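Local coordinates for protein (aminopeptidase) (Ochrobactrum anthropi, PDB 1B65), which probably removes N-terminal residues from peptides as an L-aminopeptidase and hydrolyses D-alanine esters and amides, as a serine aminopeptidase of the Ntn hydrolase type, at residues N338-A343 with Q357-E362; T41-E46 with P54-V59. All blocks are in the same frame, centred on the assembly; numbering follows the deposited sequence.

In the fold
Contact 2 comes first along the chain. Strand 36-43 runs out, and twelve residues separate it from strand 56-63, so the contact closes a hairpin at one edge of a four-stranded mixed sheet. Contact 1 opens much later. It closes the excursion between helix 322-342 and the C-terminal helix 361-370, which carries the short strands 346-347 and 355-356. The two contacts lie in series and neither nest nor cross. The centres of contacts 1 and 2 are about 19 Å apart, and the nearest atoms of contacts 1 and 2 are about 10 Å apart. Contact 2 joins neighbouring strands within one sheet, while contact 1 ties the last helix to the end of the one before it.

Contact 1 (N338-A343 with Q357-E362); sequences NAMIAA and QAIDHE
The last turn of helix 322-342 lies beside the extended lead-in to helix 361-370, with the CA atoms of Met340 and Ile359 6.6 Å apart and those of Ala343 and Ala358 closer still. One direct hydrogen bond crosses the contact. His361 NE2 donates to Ile341 O at 3.2 Å, with a bent N-H...O angle of 140°. The oxygen sits at the edge of the imidazole, near the ring plane, and NE2 meets it on a lone pair. His361 CG lies opposite the carbonyl carbon (chi1 -61°), which swings the ring back toward the end of helix 322-342. Ile341 CG2 lies 3.9 Å from His361 NE2.

The contact joins the end of helix 322-342 to the start of the C-terminal helix 361-370, across a connection that holds the short strands 346-347 and 355-356. Ala343 is the first residue to leave the helix, and Asp360 is the N-cap of the next one, its OD2 bonded to Arg363 N. Asp345, in the connection, accepts a bond from Ala358 N.

Two waters fill in the polar contacts of the helix end. Water 1 donates to Met340 O at 2.7 Å and accepts from Ile359 N, so it bridges the two backbones. Water 2 lies within bonding distance of Met340 O, Ile359 O and His361 NE2.

The apolar contact centres on Ile359. Its CG2, wedged between the backbone N and the carbonyl carbon, reaches Ile341 CD1 at 4.1 Å. The same methyl lies 4.3 Å from Met340 CB. Phe191 touches both Met340 and Ile359, and Leu364 of the C-terminal helix touches both isoleucines. At the loop end of the contact, Ala358 CB points at the helix end and comes within 3.2 Å of Ala343 O, while the two alanine methyls also meet.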
loop_
_atom_site.group_PDB
_atom_site.type_symbol
_atom_site.label_atom_id
_atom_site.label_comp_id
_atom_site.label_asym_id
_atom_site.label_seq_id
_atom_site.Cartn_x
_atom_site.Cartn_y
_atom_site.Cartn_z
ATOM N N ASN A 338 1.899 31.088 5.906
ATOM C CA ASN A 338 0.784 31.919 6.341
ATOM C C ASN A 338 0.400 31.604 7.772
ATOM O O ASN A 338 0.073 32.546 8.541
ATOM C CB ASN A 338 -0.444 31.659 5.415
ATOM C CG ASN A 338 -0.474 32.556 4.207
ATOM O OD1 ASN A 338 -1.206 32.292 3.213
ATOM N ND2 ASN A 338 0.331 33.608 4.185
ATOM N N ALA A 339 0.438 30.335 8.177
ATOM C CA ALA A 339 0.074 29.990 9.560
ATOM C C ALA A 339 1.035 30.642 10.559
ATOM O O ALA A 339 0.583 31.103 11.633
ATOM C CB ALA A 339 0.127 28.450 9.761
ATOM N N MET A 340 2.325 30.632 10.250
ATOM C CA MET A 340 3.312 31.222 11.152
ATOM C C MET A 340 3.151 32.742 11.212
ATOM O O MET A 340 3.316 33.310 12.299
ATOM C CB MET A 340 4.721 30.913 10.649
ATOM C CG MET A 340 4.976 29.406 10.751
ATOM S SD MET A 340 6.667 29.105 10.170
ATOM C CE MET A 340 7.639 29.613 11.534
ATOM N N ILE A 341 2.850 33.337 10.063
ATOM C CA ILE A 341 2.675 34.816 10.048
ATOM C C ILE A 341 1.426 35.239 10.800
ATOM O O ILE A 341 1.427 36.333 11.409
ATOM C CB ILE A 341 2.620 35.272 8.579
ATOM C CG1 ILE A 341 3.962 35.072 7.872
ATOM C CG2 ILE A 341 2.157 36.750 8.445
ATOM C CD1 ILE A 341 5.180 35.470 8.691
ATOM N N ALA A 342 0.335 34.466 10.675
ATOM C CA ALA A 342 -0.923 34.790 11.290
ATOM C C ALA A 342 -0.937 34.484 12.790
ATOM O O ALA A 342 -1.826 35.029 13.473
ATOM C CB ALA A 342 -2.083 33.993 10.660
ATOM N N ALA A 343 -0.086 33.579 13.262
ATOM C CA ALA A 343 -0.097 33.173 14.667
ATOM C C ALA A 343 0.314 34.292 15.624
ATOM O O ALA A 343 1.000 35.242 15.255
ATOM C CB ALA A 343 0.853 31.992 14.929
ATOM N N GLN A 357 6.440 31.883 21.223
ATOM C CA GLN A 357 6.343 33.132 20.475
ATOM C C GLN A 357 6.021 32.914 18.992
ATOM O O GLN A 357 6.546 32.001 18.361
ATOM C CB GLN A 357 7.688 33.871 20.564
ATOM C CG GLN A 357 8.165 34.221 21.974
ATOM C CD GLN A 357 9.590 34.738 22.021
ATOM O OE1 GLN A 357 10.525 34.090 22.525
ATOM N NE2 GLN A 357 9.860 35.941 21.483
ATOM N N ALA A 358 5.277 33.848 18.409
ATOM C CA ALA A 358 5.062 33.898 16.969
ATOM C C ALA A 358 6.304 34.492 16.325
ATOM O O ALA A 358 7.038 35.290 16.965
ATOM C CB ALA A 358 3.829 34.780 16.702
ATOM N N ILE A 359 6.699 34.073 15.131
ATOM C CA ILE A 359 7.880 34.589 14.472
ATOM C C ILE A 359 7.697 36.105 14.274
ATOM O O ILE A 359 6.610 36.605 13.948
ATOM C CB ILE A 359 8.185 33.895 13.132
ATOM C CG1 ILE A 359 9.536 34.331 12.582
ATOM C CG2 ILE A 359 7.030 34.189 12.174
ATOM C CD1 ILE A 359 10.043 33.382 11.469
ATOM N N ASP A 360 8.787 36.808 14.605
ATOM C CA ASP A 360 8.767 38.267 14.520
ATOM C C ASP A 360 8.879 38.735 13.080
ATOM O O ASP A 360 9.827 38.337 12.398
ATOM C CB ASP A 360 9.950 38.818 15.327
ATOM C CG ASP A 360 9.817 40.355 15.319
ATOM O OD1 ASP A 360 8.940 40.879 16.012
ATOM O OD2 ASP A 360 10.563 40.987 14.595
ATOM N N HIS A 361 7.934 39.541 12.606
ATOM C CA HIS A 361 7.936 39.923 11.199
ATOM C C HIS A 361 9.141 40.747 10.772
ATOM O O HIS A 361 9.653 40.561 9.667
ATOM C CB HIS A 361 6.650 40.726 10.879
ATOM C CG HIS A 361 5.388 39.981 11.092
ATOM N ND1 HIS A 361 4.123 40.503 10.917
ATOM C CD2 HIS A 361 5.209 38.677 11.465
ATOM C CE1 HIS A 361 3.224 39.550 11.198
ATOM N NE2 HIS A 361 3.877 38.437 11.523
ATOM N N GLU A 362 9.550 41.702 11.625
ATOM C CA GLU A 362 10.679 42.552 11.206
ATOM C C GLU A 362 11.984 41.789 11.204
ATOM O O GLU A 362 12.771 41.938 10.274
ATOM C CB GLU A 362 10.754 43.819 12.090
ATOM C CG GLU A 362 9.753 44.889 11.629
ATOM C CD GLU A 362 10.002 45.215 10.156
ATOM O OE1 GLU A 362 11.149 45.596 9.842
ATOM O OE2 GLU A 362 9.109 45.050 9.297
HETATM O O HOH W 1 4.838 32.087 14.169
HETATM O O HOH W 2 4.013 35.952 13.145
#

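Contact 2 (T41-E46 with P54-V59); sequences TIIENE and PARSGV
An antiparallel beta hairpin joins strands 36-43 and 56-63, whose short segments run at 173° to each other. Ile42 and Ser57 form a hydrogen-bonded pair: Ile42 N donates to Ser57 O at 2.8 Å, and Ser57 N donates back to Ile42 O. Thr41 with Gly58 and Ile43 with Arg56 are the non-hydrogen-bonded pairs on either side. Gly58 sits close to Thr41, and its backbone angles would press a CB against the carbonyl before it. Past the regular pairs, Glu44 N still donates to Ala55 O.

Arg56 carries the side-chain contact. Its chain bends at chi2 (105°) and turns back over the opposing segment. NH2 donates to Asn45 OD1 at 2.9 Å in a fairly straight bond. The oxygen lies at the edge of the guanidinium, near its plane, although the amide itself is turned steeply against that plane. NE adds weak bonds to Glu44 O and to the same OD1. Pro54 CG rests over the centre of one guanidinium face, 3.6 Å above it. Asp352 forms a salt bridge with NH2, and Leu150 O accepts from NH1. Several partners thus fix the rotation of this group.

Where the strands part, water 3 donates to Glu44 OE1 and Glu46 O and accepts from Ala55 N at 2.9 Å. Glu44 OE1 also pairs with Arg48 in the loop. Pro54 CB packs 3.5 Å from Glu44 O.

Ile42 and Ser57 turn to the other face from Arg56. There Ile42 CG2 lies 4.4 Å from Ala55 CB, and the isoleucine touches Asp162 of helix 160-168. Ser57 OG is bonded to Asp147 and Asn107. A helix against one sheet face, here helix 160-168, is consistent with the layered Ntn hydrolase fold, of which this enzyme is a variant.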
loop_
_atom_site.group_PDB
_atom_site.type_symbol
_atom_site.label_atom_id
_atom_site.label_comp_id
_atom_site.label_asym_id
_atom_site.label_seq_id
_atom_site.Cartn_x
_atom_site.Cartn_y
_atom_site.Cartn_z
ATOM N N THR A 41 -13.087 28.026 18.289
ATOM C CA THR A 41 -11.773 28.262 18.919
ATOM C C THR A 41 -11.928 28.417 20.416
ATOM O O THR A 41 -12.726 29.269 20.850
ATOM C CB THR A 41 -11.191 29.544 18.289
ATOM O OG1 THR A 41 -11.017 29.329 16.864
ATOM C CG2 THR A 41 -9.842 29.933 18.910
ATOM N N ILE A 42 -11.156 27.665 21.184
ATOM C CA ILE A 42 -11.246 27.721 22.645
ATOM C C ILE A 42 -9.949 28.271 23.189
ATOM O O ILE A 42 -8.901 27.634 22.999
ATOM C CB ILE A 42 -11.516 26.312 23.230
ATOM C CG1 ILE A 42 -12.828 25.745 22.672
ATOM C CG2 ILE A 42 -11.551 26.379 24.755
ATOM C CD1 ILE A 42 -13.000 24.241 22.858
ATOM N N ILE A 43 -9.930 29.512 23.710
ATOM C CA ILE A 43 -8.674 30.031 24.244
ATOM C C ILE A 43 -8.939 30.441 25.697
ATOM O O ILE A 43 -9.642 31.445 25.877
ATOM C CB ILE A 43 -8.155 31.267 23.484
ATOM C CG1 ILE A 43 -7.736 30.820 22.077
ATOM C CG2 ILE A 43 -6.917 31.843 24.185
ATOM C CD1 ILE A 43 -7.174 31.880 21.165
ATOM N N GLU A 44 -8.461 29.685 26.667
ATOM C CA GLU A 44 -8.665 29.996 28.074
ATOM C C GLU A 44 -7.285 30.135 28.687
ATOM O O GLU A 44 -6.331 29.601 28.113
ATOM C CB GLU A 44 -9.462 28.915 28.820
ATOM C CG GLU A 44 -10.870 28.848 28.284
ATOM C CD GLU A 44 -11.736 27.706 28.715
ATOM O OE1 GLU A 44 -11.332 26.934 29.611
ATOM O OE2 GLU A 44 -12.827 27.596 28.126
ATOM N N ASN A 45 -7.136 30.941 29.745
ATOM C CA ASN A 45 -5.797 31.141 30.275
ATOM C C ASN A 45 -5.766 30.839 31.781
ATOM O O ASN A 45 -4.792 31.181 32.425
ATOM C CB ASN A 45 -5.291 32.557 29.960
ATOM C CG ASN A 45 -4.769 32.606 28.523
ATOM O OD1 ASN A 45 -3.733 32.012 28.209
ATOM N ND2 ASN A 45 -5.498 33.273 27.644
ATOM N N GLU A 46 -6.794 30.202 32.277
ATOM C CA GLU A 46 -6.855 29.682 33.638
ATOM C C GLU A 46 -7.490 28.298 33.523
ATOM O O GLU A 46 -8.296 28.035 32.637
ATOM C CB GLU A 46 -7.588 30.592 34.605
ATOM C CG GLU A 46 -9.082 30.521 34.725
ATOM C CD GLU A 46 -9.664 31.691 35.512
ATOM O OE1 GLU A 46 -8.955 32.726 35.611
ATOM O OE2 GLU A 46 -10.808 31.593 36.031
ATOM N N PRO A 54 -4.560 25.157 31.394
ATOM C CA PRO A 54 -5.617 25.773 30.634
ATOM C C PRO A 54 -5.879 25.028 29.313
ATOM O O PRO A 54 -4.998 24.355 28.793
ATOM C CB PRO A 54 -5.130 27.190 30.354
ATOM C CG PRO A 54 -3.744 27.288 30.861
ATOM C CD PRO A 54 -3.289 25.905 31.257
ATOM N N ALA A 55 -7.052 25.275 28.799
ATOM C CA ALA A 55 -7.488 24.679 27.538
ATOM C C ALA A 55 -7.312 25.719 26.435
ATOM O O ALA A 55 -7.810 26.832 26.501
ATOM C CB ALA A 55 -8.959 24.303 27.649
ATOM N N ARG A 56 -6.500 25.356 25.433
ATOM C CA ARG A 56 -6.326 26.135 24.232
ATOM C C ARG A 56 -6.452 25.106 23.067
ATOM O O ARG A 56 -5.469 24.413 22.895
ATOM C CB ARG A 56 -4.957 26.797 24.111
ATOM C CG ARG A 56 -4.840 27.978 25.099
ATOM C CD ARG A 56 -3.993 27.633 26.266
ATOM N NE ARG A 56 -3.581 28.756 27.142
ATOM C CZ ARG A 56 -2.411 28.699 27.763
ATOM N NH1 ARG A 56 -1.609 27.649 27.591
ATOM N NH2 ARG A 56 -1.996 29.683 28.570
ATOM N N SER A 57 -7.617 25.009 22.462
ATOM C CA SER A 57 -7.794 24.013 21.392
ATOM C C SER A 57 -8.973 24.425 20.537
ATOM O O SER A 57 -9.460 25.561 20.571
ATOM C CB SER A 57 -8.001 22.637 22.025
ATOM O OG SER A 57 -7.705 21.568 21.108
ATOM N N GLY A 58 -9.475 23.490 19.713
ATOM C CA GLY A 58 -10.619 23.907 18.889
ATOM C C GLY A 58 -10.797 22.808 17.839
ATOM O O GLY A 58 -10.171 21.769 17.882
ATOM N N VAL A 59 -11.620 23.229 16.893
ATOM C CA VAL A 59 -12.032 22.344 15.803
ATOM C C VAL A 59 -12.108 23.133 14.494
ATOM O O VAL A 59 -12.558 24.278 14.463
ATOM C CB VAL A 59 -13.460 21.816 16.072
ATOM C CG1 VAL A 59 -13.876 20.778 15.031
ATOM C CG2 VAL A 59 -13.676 21.176 17.448
HETATM O O HOH W 3 -8.946 26.252 30.752
#